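Local coordinates for aminopeptidase N family protein (Idiomarina loihiensis L2TR, PDB 4FGM), which probably acts as a zinc-dependent aminopeptidase of the M61 family, removing residues from the N-terminal ends of peptides, at residues A[13-19]-A[84-90]; A[2-6]-A[111-115]; A[7-12]-A[127-133]; A[137-143]-A[150-156]. All coordinates share one frame; numbering follows the deposited sequence.

Contact 1 of 4, residues A[13-19]-A[84-90]; sequences GHLFNVS and HYQVYAW
Leu15 to Ser19 pair antiparallel with His84 to Tyr88, strand axes 4.5 Å apart at closest and 154° between their directions. Phe16 and Val87, then Val18 and Tyr85, are hydrogen-bonded pairs, each closed by two N-H to O=C bonds; Ala89 N continues the pattern to His14 O. At the loop end the His14 ring stacks face-to-face on the six-membered ring of Trp90, centroids 3.7 Å apart, planes nearly parallel, and His14 ND1 is bonded to Leu99 O. On the buried face Val18 CB sits over the Tyr85 ring in a CH-pi contact. Tyr85 CG lies between its backbone N and carbonyl carbon (chi1 54°), folding the ring back across Val18; Tyr85 OH is bonded to Leu111 O. The face of Asn17, Gln86, Ser19 and His84 also carries Leu15 and Tyr88. Gln86 NE2 donates to Asn17 OD1 in the Asn17 carbonyl plane and close to the Gln86 amide plane, though the amides are turned 49° apart; Ser19 OG and His84 ND1 share a hydrogen bond, and His84 NE2 is bonded to Glu56 OE2. In the neighbouring pairing of this beta-rich M61 N-terminal domain, His14 and Leu15 both face Asp10 of strand 2-10, a G1 beta bulge where strand 15-22 begins.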
loop_
_atom_site.group_PDB
_atom_site.type_symbol
_atom_site.label_atom_id
_atom_site.label_comp_id
_atom_site.label_asym_id
_atom_site.label_seq_id
_atom_site.Cartn_x
_atom_site.Cartn_y
_atom_site.Cartn_z
ATOM N N GLY A 13 -8.929 26.912 -7.483
ATOM C CA GLY A 13 -7.528 26.944 -7.855
ATOM C C GLY A 13 -6.712 25.836 -7.188
ATOM O O GLY A 13 -5.525 25.666 -7.480
ATOM N N HIS A 14 -7.340 25.075 -6.291
ATOM C CA HIS A 14 -6.660 23.985 -5.590
ATOM C C HIS A 14 -5.452 24.520 -4.811
ATOM O O HIS A 14 -4.353 23.976 -4.890
ATOM C CB HIS A 14 -6.185 22.924 -6.593
ATOM C CG HIS A 14 -7.161 22.660 -7.698
ATOM N ND1 HIS A 14 -8.477 22.326 -7.465
ATOM C CD2 HIS A 14 -7.017 22.720 -9.042
ATOM C CE1 HIS A 14 -9.105 22.194 -8.621
ATOM N NE2 HIS A 14 -8.243 22.428 -9.591
ATOM N N LEU A 15 -5.663 25.583 -4.046
ATOM C CA LEU A 15 -4.580 26.182 -3.289
ATOM C C LEU A 15 -4.859 26.343 -1.808
ATOM O O LEU A 15 -5.909 26.845 -1.411
ATOM C CB LEU A 15 -4.241 27.556 -3.875
ATOM C CG LEU A 15 -3.654 27.606 -5.292
ATOM C CD1 LEU A 15 -3.786 29.010 -5.852
ATOM C CD2 LEU A 15 -2.199 27.170 -5.252
ATOM N N PHE A 16 -3.912 25.906 -0.986
ATOM C CA PHE A 16 -4.032 26.069 0.453
ATOM C C PHE A 16 -3.124 27.257 0.781
ATOM O O PHE A 16 -2.080 27.427 0.144
ATOM C CB PHE A 16 -3.479 24.859 1.216
ATOM C CG PHE A 16 -4.363 23.643 1.214
ATOM C CD1 PHE A 16 -4.209 22.651 0.251
ATOM C CD2 PHE A 16 -5.302 23.452 2.228
ATOM C CE1 PHE A 16 -4.974 21.467 0.304
ATOM C CE2 PHE A 16 -6.065 22.286 2.292
ATOM C CZ PHE A 16 -5.899 21.287 1.320
ATOM N N ASN A 17 -3.520 28.092 1.737
ATOM C CA ASN A 17 -2.654 29.188 2.163
ATOM C C ASN A 17 -2.016 28.635 3.416
ATOM O O ASN A 17 -2.698 28.024 4.240
ATOM C CB ASN A 17 -3.434 30.449 2.535
ATOM C CG ASN A 17 -3.532 31.432 1.390
ATOM O OD1 ASN A 17 -3.043 31.174 0.283
ATOM N ND2 ASN A 17 -4.165 32.572 1.649
ATOM N N VAL A 18 -0.714 28.832 3.560
ATOM C CA VAL A 18 -0.021 28.332 4.737
ATOM C C VAL A 18 0.866 29.402 5.358
ATOM O O VAL A 18 1.563 30.143 4.654
ATOM C CB VAL A 18 0.854 27.102 4.400
ATOM C CG1 VAL A 18 1.488 26.559 5.666
ATOM C CG2 VAL A 18 0.010 26.023 3.731
ATOM N N SER A 19 0.810 29.479 6.683
ATOM C CA SER A 19 1.614 30.414 7.454
ATOM C C SER A 19 2.366 29.616 8.496
ATOM O O SER A 19 1.855 28.644 9.065
ATOM C CB SER A 19 0.746 31.464 8.154
ATOM O OG SER A 19 0.350 32.481 7.255
ATOM N N HIS A 84 5.020 32.966 4.857
ATOM C CA HIS A 84 3.760 32.745 4.154
ATOM C C HIS A 84 3.994 32.089 2.800
ATOM O O HIS A 84 4.944 32.424 2.100
ATOM C CB HIS A 84 3.045 34.072 3.888
ATOM C CG HIS A 84 2.756 34.880 5.112
ATOM N ND1 HIS A 84 1.669 34.644 5.928
ATOM C CD2 HIS A 84 3.387 35.960 5.632
ATOM C CE1 HIS A 84 1.642 35.544 6.894
ATOM N NE2 HIS A 84 2.673 36.355 6.737
ATOM N N TYR A 85 3.124 31.155 2.433
ATOM C CA TYR A 85 3.197 30.518 1.123
ATOM C C TYR A 85 1.896 29.808 0.811
ATOM O O TYR A 85 1.047 29.624 1.688
ATOM C CB TYR A 85 4.375 29.528 1.006
ATOM C CG TYR A 85 4.445 28.456 2.068
ATOM C CD1 TYR A 85 5.115 28.683 3.270
ATOM C CD2 TYR A 85 3.848 27.206 1.873
ATOM C CE1 TYR A 85 5.192 27.694 4.254
ATOM C CE2 TYR A 85 3.916 26.203 2.858
ATOM C CZ TYR A 85 4.591 26.462 4.042
ATOM O OH TYR A 85 4.666 25.505 5.030
ATOM N N GLN A 86 1.732 29.446 -0.457
ATOM C CA GLN A 86 0.555 28.720 -0.909
ATOM C C GLN A 86 1.027 27.342 -1.336
ATOM O O GLN A 86 2.208 27.145 -1.643
ATOM C CB GLN A 86 -0.084 29.401 -2.113
ATOM C CG GLN A 86 -0.652 30.764 -1.838
ATOM C CD GLN A 86 -1.567 31.212 -2.948
ATOM O OE1 GLN A 86 -1.155 31.323 -4.096
ATOM N NE2 GLN A 86 -2.825 31.462 -2.612
ATOM N N VAL A 87 0.107 26.390 -1.358
ATOM C CA VAL A 87 0.448 25.045 -1.775
ATOM C C VAL A 87 -0.570 24.557 -2.806
ATOM O O VAL A 87 -1.785 24.631 -2.571
ATOM C CB VAL A 87 0.466 24.089 -0.570
ATOM C CG1 VAL A 87 0.853 22.696 -1.022
ATOM C CG2 VAL A 87 1.443 24.596 0.473
ATOM N N TYR A 88 -0.070 24.080 -3.948
ATOM C CA TYR A 88 -0.933 23.569 -5.015
ATOM C C TYR A 88 -1.267 22.118 -4.691
ATOM O O TYR A 88 -0.373 21.285 -4.598
ATOM C CB TYR A 88 -0.226 23.640 -6.367
ATOM C CG TYR A 88 -1.088 23.164 -7.515
ATOM C CD1 TYR A 88 -2.196 23.902 -7.935
ATOM C CD2 TYR A 88 -0.792 21.977 -8.188
ATOM C CE1 TYR A 88 -2.986 23.470 -9.001
ATOM C CE2 TYR A 88 -1.576 21.538 -9.254
ATOM C CZ TYR A 88 -2.670 22.292 -9.658
ATOM O OH TYR A 88 -3.420 21.884 -10.735
ATOM N N ALA A 89 -2.551 21.818 -4.534
ATOM C CA ALA A 89 -2.982 20.474 -4.177
ATOM C C ALA A 89 -3.945 19.854 -5.181
ATOM O O ALA A 89 -5.163 19.961 -5.028
ATOM C CB ALA A 89 -3.629 20.497 -2.793
ATOM N N TRP A 90 -3.395 19.188 -6.191
ATOM C CA TRP A 90 -4.208 18.544 -7.212
ATOM C C TRP A 90 -3.720 17.129 -7.531
ATOM O O TRP A 90 -3.562 16.760 -8.696
ATOM C CB TRP A 90 -4.217 19.388 -8.488
ATOM C CG TRP A 90 -5.365 19.075 -9.392
ATOM C CD1 TRP A 90 -5.310 18.837 -10.732
ATOM C CD2 TRP A 90 -6.742 18.964 -9.019
ATOM N NE1 TRP A 90 -6.569 18.579 -11.220
ATOM C CE2 TRP A 90 -7.467 18.649 -10.188
ATOM C CE3 TRP A 90 -7.433 19.089 -7.806
ATOM C CZ2 TRP A 90 -8.848 18.472 -10.186
ATOM C CZ3 TRP A 90 -8.803 18.913 -7.802
ATOM C CH2 TRP A 90 -9.500 18.601 -8.988
#

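Contact 2 of 4, residues A[2-6]-A[111-115]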
loop_
_atom_site.group_PDB
_atom_site.type_symbol
_atom_site.label_atom_id
_atom_site.label_comp_id
_atom_site.label_asym_id
_atom_site.label_seq_id
_atom_site.Cartn_x
_atom_site.Cartn_y
_atom_site.Cartn_z
ATOM N N ILE A 2 6.494 25.578 17.372
ATOM C CA ILE A 2 6.318 26.107 16.021
ATOM C C ILE A 2 4.830 26.130 15.699
ATOM O O ILE A 2 4.110 25.166 15.995
ATOM C CB ILE A 2 7.056 25.225 14.984
ATOM C CG1 ILE A 2 8.534 25.106 15.365
ATOM C CG2 ILE A 2 6.893 25.808 13.591
ATOM C CD1 ILE A 2 9.225 26.439 15.551
ATOM N N ALA A 3 4.364 27.218 15.092
ATOM C CA ALA A 3 2.940 27.345 14.776
ATOM C C ALA A 3 2.644 27.349 13.281
ATOM O O ALA A 3 3.285 28.062 12.504
ATOM C CB ALA A 3 2.378 28.607 15.425
ATOM N N TYR A 4 1.659 26.550 12.888
ATOM C CA TYR A 4 1.265 26.448 11.489
ATOM C C TYR A 4 -0.196 26.838 11.307
ATOM O O TYR A 4 -1.065 26.331 12.004
ATOM C CB TYR A 4 1.454 25.008 10.994
ATOM C CG TYR A 4 2.886 24.533 10.953
ATOM C CD1 TYR A 4 3.684 24.759 9.837
ATOM C CD2 TYR A 4 3.442 23.845 12.025
ATOM C CE1 TYR A 4 4.999 24.308 9.788
ATOM C CE2 TYR A 4 4.757 23.392 11.986
ATOM C CZ TYR A 4 5.529 23.627 10.866
ATOM O OH TYR A 4 6.835 23.192 10.827
ATOM N N ASP A 5 -0.462 27.748 10.379
ATOM C CA ASP A 5 -1.834 28.150 10.085
ATOM C C ASP A 5 -2.161 27.716 8.669
ATOM O O ASP A 5 -1.475 28.108 7.722
ATOM C CB ASP A 5 -2.021 29.661 10.202
ATOM C CG ASP A 5 -2.271 30.097 11.616
ATOM O OD1 ASP A 5 -1.288 30.405 12.325
ATOM O OD2 ASP A 5 -3.455 30.111 12.024
ATOM N N ILE A 6 -3.198 26.896 8.526
ATOM C CA ILE A 6 -3.596 26.418 7.208
ATOM C C ILE A 6 -5.031 26.775 6.867
ATOM O O ILE A 6 -5.950 26.621 7.688
ATOM C CB ILE A 6 -3.449 24.883 7.087
ATOM C CG1 ILE A 6 -1.988 24.473 7.282
ATOM C CG2 ILE A 6 -3.924 24.428 5.724
ATOM C CD1 ILE A 6 -1.786 22.969 7.371
ATOM N N LEU A 111 2.390 20.204 3.130
ATOM C CA LEU A 111 2.016 21.563 3.512
ATOM C C LEU A 111 2.887 22.313 4.519
ATOM O O LEU A 111 3.017 23.532 4.434
ATOM C CB LEU A 111 0.570 21.562 4.026
ATOM C CG LEU A 111 -0.538 21.732 2.974
ATOM C CD1 LEU A 111 -0.456 20.629 1.936
ATOM C CD2 LEU A 111 -1.884 21.727 3.653
ATOM N N CYS A 112 3.502 21.591 5.448
ATOM C CA CYS A 112 4.286 22.223 6.504
ATOM C C CYS A 112 5.801 22.162 6.459
ATOM O O CYS A 112 6.393 21.115 6.736
ATOM C CB CYS A 112 3.828 21.662 7.849
ATOM S SG CYS A 112 2.077 21.864 8.124
ATOM N N LEU A 113 6.431 23.290 6.148
ATOM C CA LEU A 113 7.890 23.344 6.127
ATOM C C LEU A 113 8.433 23.092 7.533
ATOM O O LEU A 113 7.871 23.560 8.522
ATOM C CB LEU A 113 8.374 24.714 5.651
ATOM C CG LEU A 113 8.155 25.056 4.179
ATOM C CD1 LEU A 113 8.615 26.481 3.927
ATOM C CD2 LEU A 113 8.926 24.081 3.299
ATOM N N ALA A 114 9.519 22.337 7.622
ATOM C CA ALA A 114 10.138 22.048 8.912
ATOM C C ALA A 114 11.145 23.155 9.226
ATOM O O ALA A 114 11.814 23.667 8.324
ATOM C CB ALA A 114 10.846 20.702 8.863
ATOM N N VAL A 115 11.236 23.538 10.497
ATOM C CA VAL A 115 12.187 24.569 10.923
ATOM C C VAL A 115 13.477 23.876 11.349
ATOM O O VAL A 115 13.512 23.184 12.371
ATOM C CB VAL A 115 11.639 25.395 12.122
ATOM C CG1 VAL A 115 12.650 26.462 12.523
ATOM C CG2 VAL A 115 10.310 26.046 11.748
HETATM O O HOH W 1 9.262 22.495 12.412
#
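Tyr4 and Cys112 meet at the middle of this buried contact, with Ile6 beside them. The sulfur-bearing side chain of Cys112 lies over one face of the Tyr4 ring: CB is 3.9 Å from the ring centroid in a CH-pi contact, and SG, at 4.2 Å from the same centroid, adds a sulfur-aromatic contact. Tyr4 has CG anti to the carbonyl carbon (chi1 -66°), and the ring reaches across to the 111-115 backbone, where its hydroxyl donates to Leu113 O. That bond is short, 2.6 Å from Tyr4 OH to Leu113 O; the carbonyl lies at the ring edge, and the donor is tilted 24° from the carbonyl plane. A water donates to Tyr4 OH and accepts from Val115 N, so the phenol both gives and receives a hydrogen bond.

At one end of the contact Ile6 CD1 rests 3.9 Å from Leu111 CD2 and also touches Cys112 SG; the Ile6 and Leu111 side chains cross at about a right angle. At the other end Ile2 CG2 packs on Val115 CG2 at 3.9 Å. Leu163 of helix 160-163 also touches both Tyr4 and Cys112. A phenylalanine in place of Tyr4 would probably leave Leu113 O without its phenolic donor and the water without the hydroxyl that links it to this bond. The chemistry is thus that of an apolar layer crossed by one polar thread, in which a buried hydroxyl and a water satisfy backbone groups of Leu113 and Val115.

Contact 3 of 4, residues A[7-12]-A[127-133]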
loop_
_atom_site.group_PDB
_atom_site.type_symbol
_atom_site.label_atom_id
_atom_site.label_comp_id
_atom_site.label_asym_id
_atom_site.label_seq_id
_atom_site.Cartn_x
_atom_site.Cartn_y
_atom_site.Cartn_z
ATOM N N THR A 7 -5.219 27.250 5.643
ATOM C CA THR A 7 -6.547 27.606 5.181
ATOM C C THR A 7 -6.740 27.142 3.745
ATOM O O THR A 7 -5.897 27.400 2.889
ATOM C CB THR A 7 -6.770 29.149 5.239
ATOM O OG1 THR A 7 -6.553 29.619 6.575
ATOM C CG2 THR A 7 -8.183 29.507 4.808
ATOM N N PRO A 8 -7.830 26.410 3.473
ATOM C CA PRO A 8 -8.095 25.943 2.106
ATOM C C PRO A 8 -8.678 27.199 1.460
ATOM O O PRO A 8 -9.889 27.316 1.300
ATOM C CB PRO A 8 -9.162 24.864 2.305
ATOM C CG PRO A 8 -8.981 24.433 3.727
ATOM C CD PRO A 8 -8.713 25.732 4.434
ATOM N N ILE A 9 -7.806 28.134 1.102
ATOM C CA ILE A 9 -8.227 29.420 0.564
ATOM C C ILE A 9 -8.837 29.497 -0.829
ATOM O O ILE A 9 -9.712 30.327 -1.074
ATOM C CB ILE A 9 -7.048 30.443 0.637
ATOM C CG1 ILE A 9 -7.589 31.871 0.584
ATOM C CG2 ILE A 9 -6.061 30.204 -0.505
ATOM C CD1 ILE A 9 -8.338 32.278 1.843
ATOM N N ASP A 10 -8.383 28.652 -1.746
ATOM C CA ASP A 10 -8.886 28.698 -3.110
ATOM C C ASP A 10 -9.295 27.318 -3.608
ATOM O O ASP A 10 -8.465 26.546 -4.097
ATOM C CB ASP A 10 -7.810 29.287 -4.028
ATOM C CG ASP A 10 -8.358 29.683 -5.394
ATOM O OD1 ASP A 10 -9.402 29.121 -5.802
ATOM O OD2 ASP A 10 -7.736 30.542 -6.060
ATOM N N LEU A 11 -10.583 27.020 -3.496
ATOM C CA LEU A 11 -11.117 25.733 -3.918
ATOM C C LEU A 11 -11.000 25.444 -5.414
ATOM O O LEU A 11 -10.605 24.344 -5.806
ATOM C CB LEU A 11 -12.571 25.625 -3.461
ATOM C CG LEU A 11 -12.815 24.967 -2.097
ATOM C CD1 LEU A 11 -11.647 25.174 -1.161
ATOM C CD2 LEU A 11 -14.091 25.517 -1.506
ATOM N N HIS A 12 -11.333 26.420 -6.252
ATOM C CA HIS A 12 -11.251 26.214 -7.694
ATOM C C HIS A 12 -9.807 26.198 -8.192
ATOM O O HIS A 12 -9.499 25.552 -9.202
ATOM C CB HIS A 12 -12.051 27.287 -8.436
ATOM C CG HIS A 12 -13.528 27.194 -8.212
ATOM N ND1 HIS A 12 -14.430 28.035 -8.830
ATOM C CD2 HIS A 12 -14.261 26.363 -7.435
ATOM C CE1 HIS A 12 -15.653 27.725 -8.440
ATOM N NE2 HIS A 12 -15.579 26.713 -7.593
ATOM N N LEU A 127 -6.270 24.880 11.785
ATOM C CA LEU A 127 -6.979 24.680 10.522
ATOM C C LEU A 127 -8.190 25.603 10.450
ATOM O O LEU A 127 -9.160 25.424 11.190
ATOM C CB LEU A 127 -7.459 23.230 10.390
ATOM C CG LEU A 127 -7.357 22.511 9.039
ATOM C CD1 LEU A 127 -8.552 21.596 8.898
ATOM C CD2 LEU A 127 -7.320 23.482 7.892
ATOM N N HIS A 128 -8.133 26.575 9.544
ATOM C CA HIS A 128 -9.215 27.538 9.360
ATOM C C HIS A 128 -10.180 27.043 8.287
ATOM O O HIS A 128 -9.764 26.448 7.284
ATOM C CB HIS A 128 -8.632 28.900 8.957
ATOM C CG HIS A 128 -7.650 29.445 9.949
ATOM N ND1 HIS A 128 -8.035 30.162 11.062
ATOM C CD2 HIS A 128 -6.305 29.315 10.035
ATOM C CE1 HIS A 128 -6.972 30.446 11.791
ATOM N NE2 HIS A 128 -5.908 29.943 11.191
ATOM N N ALA A 129 -11.472 27.283 8.502
ATOM C CA ALA A 129 -12.492 26.864 7.546
ATOM C C ALA A 129 -12.300 27.574 6.218
ATOM O O ALA A 129 -11.864 28.723 6.167
ATOM C CB ALA A 129 -13.888 27.169 8.085
ATOM N N PRO A 130 -12.592 26.884 5.114
ATOM C CA PRO A 130 -12.423 27.566 3.834
ATOM C C PRO A 130 -13.623 28.498 3.646
ATOM O O PRO A 130 -14.774 28.073 3.760
ATOM C CB PRO A 130 -12.395 26.413 2.834
ATOM C CG PRO A 130 -13.254 25.385 3.481
ATOM C CD PRO A 130 -12.848 25.445 4.927
ATOM N N PRO A 131 -13.372 29.783 3.370
ATOM C CA PRO A 131 -14.467 30.739 3.180
ATOM C C PRO A 131 -15.528 30.238 2.208
ATOM O O PRO A 131 -16.718 30.520 2.367
ATOM C CB PRO A 131 -13.749 31.981 2.658
ATOM C CG PRO A 131 -12.430 31.904 3.340
ATOM C CD PRO A 131 -12.068 30.440 3.183
ATOM N N GLU A 132 -15.095 29.481 1.207
ATOM C CA GLU A 132 -16.005 28.970 0.189
ATOM C C GLU A 132 -16.750 27.711 0.597
ATOM O O GLU A 132 -17.638 27.264 -0.131
ATOM C CB GLU A 132 -15.238 28.693 -1.101
ATOM C CG GLU A 132 -14.417 29.874 -1.598
ATOM C CD GLU A 132 -13.401 29.474 -2.662
ATOM O OE1 GLU A 132 -13.790 29.283 -3.833
ATOM O OE2 GLU A 132 -12.208 29.339 -2.319
ATOM N N ALA A 133 -16.396 27.143 1.753
ATOM C CA ALA A 133 -17.033 25.913 2.229
ATOM C C ALA A 133 -16.980 25.806 3.743
ATOM O O ALA A 133 -16.445 24.839 4.291
ATOM C CB ALA A 133 -16.350 24.691 1.602
HETATM O O HOH W 2 -12.248 28.487 0.166
HETATM O O HOH W 3 -12.168 29.104 -5.801
#
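Leu11 and Glu132 approach from opposite directions, and the carboxylate grips the backbone of the turn that follows the strand. Leu11 N donates to Glu132 OE2 at 3.1 Å in a nearly straight bond (170° at the hydrogen), meeting the oxygen on its syn side but 34° out of the carboxylate plane. The Leu11 side chain reaches back along the glutamate, with CD2 3.4 Å from Glu132 CB and also against Ala133 CB. Glu132 CG is anti to the carbonyl carbon (chi1 -53°) and the chain is extended beyond it, which carries the carboxylate from the loop to the backbone at Leu11.

Pro8 CB packs against Pro130 CB at 3.6 Å, and Pro8 CD lies 3.1 Å from His128 O. Thr7 OG1 rests 3.2 Å from His128 CB, while the imidazole is bonded through NE2 to Asp5 OD2.

Two waters form the next layer. One donates to Glu132 OE1 and to Asp10 OD1 and accepts from His12 N; Asp10 OD1 also takes a bond from Gly13 N. The other accepts from Glu132 N and lies within hydrogen-bonding distance of Pro8 O and Glu132 OE2. Behind the prolines, Trp136 and Trp152 touch Pro130, and Leu99 touches both Pro8 and Leu11.

The backbone is set by two turns: Pro8 is the centre of an inverse gamma turn, and Pro130 to Ala133 make a type I beta turn closed by Ala133 N to Pro130 O. The arrangement joins the end of strand 2-10 to the proline-rich loop following strand 123-127, its parallel neighbour in the N-terminal domain.

Contact 4 of 4, residues A[137-143]-A[150-156]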
loop_
_atom_site.group_PDB
_atom_site.type_symbol
_atom_site.label_atom_id
_atom_site.label_comp_id
_atom_site.label_asym_id
_atom_site.label_seq_id
_atom_site.Cartn_x
_atom_site.Cartn_y
_atom_site.Cartn_z
ATOM N N LYS A 137 -16.780 19.397 7.171
ATOM C CA LYS A 137 -16.361 18.750 8.408
ATOM C C LYS A 137 -14.881 18.419 8.338
ATOM O O LYS A 137 -14.277 18.435 7.260
ATOM C CB LYS A 137 -17.157 17.475 8.661
ATOM C CG LYS A 137 -18.633 17.705 8.927
ATOM C CD LYS A 137 -19.296 16.413 9.374
ATOM C CE LYS A 137 -20.781 16.419 9.052
ATOM N NZ LYS A 137 -21.452 17.652 9.555
ATOM N N VAL A 138 -14.308 18.111 9.495
ATOM C CA VAL A 138 -12.893 17.796 9.609
ATOM C C VAL A 138 -12.701 16.460 10.308
ATOM O O VAL A 138 -13.426 16.132 11.249
ATOM C CB VAL A 138 -12.158 18.892 10.429
ATOM C CG1 VAL A 138 -10.711 18.500 10.671
ATOM C CG2 VAL A 138 -12.237 20.210 9.703
ATOM N N ALA A 139 -11.718 15.694 9.845
ATOM C CA ALA A 139 -11.411 14.399 10.436
ATOM C C ALA A 139 -9.899 14.209 10.397
ATOM O O ALA A 139 -9.247 14.486 9.386
ATOM C CB ALA A 139 -12.114 13.278 9.662
ATOM N N THR A 140 -9.348 13.747 11.511
ATOM C CA THR A 140 -7.916 13.522 11.631
ATOM C C THR A 140 -7.620 12.883 12.978
ATOM O O THR A 140 -8.444 12.922 13.891
ATOM C CB THR A 140 -7.128 14.841 11.561
ATOM O OG1 THR A 140 -5.732 14.569 11.737
ATOM C CG2 THR A 140 -7.587 15.803 12.671
ATOM N N GLY A 141 -6.439 12.299 13.102
ATOM C CA GLY A 141 -6.069 11.686 14.359
ATOM C C GLY A 141 -5.178 12.607 15.170
ATOM O O GLY A 141 -4.790 12.279 16.291
HETATM N N MSE A 142 -4.836 13.764 14.609
HETATM C CA MSE A 142 -3.980 14.700 15.336
HETATM C C MSE A 142 -4.712 15.204 16.579
HETATM O O MSE A 142 -5.853 15.647 16.493
HETATM C CB MSE A 142 -3.603 15.882 14.454
HETATM C CG MSE A 142 -2.418 16.675 14.981
HETATM SE SE MSE A 142 -1.879 18.112 13.788
HETATM C CE MSE A 142 -1.032 17.054 12.394
ATOM N N PRO A 143 -4.062 15.129 17.754
ATOM C CA PRO A 143 -4.660 15.580 19.024
ATOM C C PRO A 143 -5.296 16.958 18.889
ATOM O O PRO A 143 -4.648 17.915 18.447
ATOM C CB PRO A 143 -3.473 15.583 19.985
ATOM C CG PRO A 143 -2.619 14.446 19.453
ATOM C CD PRO A 143 -2.670 14.679 17.954
ATOM N N HIS A 150 -15.515 17.496 15.105
ATOM C CA HIS A 150 -15.363 17.191 13.686
ATOM C C HIS A 150 -15.405 18.488 12.894
ATOM O O HIS A 150 -15.856 18.530 11.748
ATOM C CB HIS A 150 -16.487 16.267 13.213
ATOM C CG HIS A 150 -16.361 14.866 13.719
ATOM N ND1 HIS A 150 -15.249 14.090 13.476
ATOM C CD2 HIS A 150 -17.197 14.112 14.472
ATOM C CE1 HIS A 150 -15.404 12.914 14.061
ATOM N NE2 HIS A 150 -16.575 12.903 14.671
ATOM N N SER A 151 -14.933 19.559 13.508
ATOM C CA SER A 151 -14.952 20.840 12.837
ATOM C C SER A 151 -13.601 21.526 12.916
ATOM O O SER A 151 -12.596 20.903 13.266
ATOM C CB SER A 151 -16.040 21.726 13.445
ATOM O OG SER A 151 -16.379 22.775 12.555
ATOM N N TRP A 152 -13.590 22.811 12.586
ATOM C CA TRP A 152 -12.371 23.609 12.592
ATOM C C TRP A 152 -11.770 23.770 13.990
ATOM O O TRP A 152 -12.457 23.576 14.993
ATOM C CB TRP A 152 -12.681 24.962 11.950
ATOM C CG TRP A 152 -13.463 24.753 10.694
ATOM C CD1 TRP A 152 -14.800 24.976 10.511
ATOM C CD2 TRP A 152 -13.000 24.099 9.503
ATOM N NE1 TRP A 152 -15.198 24.490 9.286
ATOM C CE2 TRP A 152 -14.115 23.945 8.649
ATOM C CE3 TRP A 152 -11.752 23.625 9.080
ATOM C CZ2 TRP A 152 -14.019 23.328 7.394
ATOM C CZ3 TRP A 152 -11.654 23.013 7.832
ATOM C CH2 TRP A 152 -12.784 22.871 7.004
ATOM N N GLY A 153 -10.482 24.100 14.054
ATOM C CA GLY A 153 -9.843 24.269 15.348
ATOM C C GLY A 153 -8.326 24.174 15.376
ATOM O O GLY A 153 -7.659 24.265 14.350
ATOM N N CYS A 154 -7.787 23.981 16.575
ATOM C CA CYS A 154 -6.349 23.896 16.786
ATOM C C CYS A 154 -5.918 22.504 17.215
ATOM O O CYS A 154 -6.586 21.851 18.016
ATOM C CB CYS A 154 -5.925 24.915 17.842
ATOM S SG CYS A 154 -6.171 26.632 17.335
ATOM N N PHE A 155 -4.789 22.059 16.675
ATOM C CA PHE A 155 -4.273 20.740 16.982
ATOM C C PHE A 155 -2.815 20.844 17.402
ATOM O O PHE A 155 -2.124 21.798 17.038
ATOM C CB PHE A 155 -4.402 19.826 15.750
ATOM C CG PHE A 155 -5.807 19.740 15.202
ATOM C CD1 PHE A 155 -6.307 20.736 14.368
ATOM C CD2 PHE A 155 -6.633 18.672 15.540
ATOM C CE1 PHE A 155 -7.614 20.677 13.889
ATOM C CE2 PHE A 155 -7.937 18.600 15.071
ATOM C CZ PHE A 155 -8.431 19.602 14.234
ATOM N N ARG A 156 -2.352 19.861 18.170
ATOM C CA ARG A 156 -0.972 19.850 18.643
ATOM C C ARG A 156 -0.281 18.499 18.447
ATOM O O ARG A 156 -0.858 17.445 18.724
ATOM C CB ARG A 156 -0.925 20.222 20.130
ATOM C CG ARG A 156 0.473 20.245 20.730
ATOM C CD ARG A 156 0.439 20.617 22.209
ATOM N NE ARG A 156 1.765 20.551 22.827
ATOM C CZ ARG A 156 2.465 19.430 22.993
ATOM N NH1 ARG A 156 1.976 18.263 22.592
ATOM N NH2 ARG A 156 3.663 19.475 23.556
#
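Val138 and Phe155 carry most of the apolar centre. Val138 CG2 sits over one face of Trp152, 3.6 Å from the centroid of the six-membered ring in a CH-pi contact. With CG1 anti to the backbone N (chi1 174°), Val138 sends CG2 to the indole and CG1 toward Phe155 CZ. Selenomethionine Met142 crosses Phe155 obliquely, its SE 3.6 Å from Phe155 CB, and Thr140 CG2 meets Phe155 CE2 at 3.7 Å. The edge of the Phe155 ring faces Met142 O and Pro143 O, while Phe168 meets the same side chain edge-to-face. Replacing Phe155 by an alanine is likely to open a gap beside Thr140 CG2 and the Met142 selenium and to take an edge-to-face partner from Phe168.

Val138 N donates to His150 O at 2.8 Å, from well above the carbonyl plane, and Arg156 N donates to Pro143 O at 3.0 Å. Within 137-143, Thr140 OG1 accepts from Met142 N in an ST turn and is also bonded to Pro167 O. Farther out Arg156 pairs with Asp158 in a salt bridge. Directional polar bonds thus close the two ends, with dispersion and CH-pi contacts holding the segments between them.

Overall arrangement
All four contacts lie within the M61 N-terminal domain, away from the zinc held by His273, His277 and Glu307 and from the maleic acid pocket. Contacts 2 and 3 share strand 2-10, their centres about 17 Å apart, and are joined where Asp5 OD2 meets His128 NE2 at 2.6 Å. Contact 1 is nested in sequence inside the loops closed by both; its centre is about 10 Å from that of contact 3 and 12 Å from that of contact 2, which it meets through Tyr85 OH and Leu111 O. Contact 4 touches only contact 3, with Trp152 packed on Ala129 and Pro130; its nearest atoms to contacts 1 and 2 are about 8 and 7 Å away.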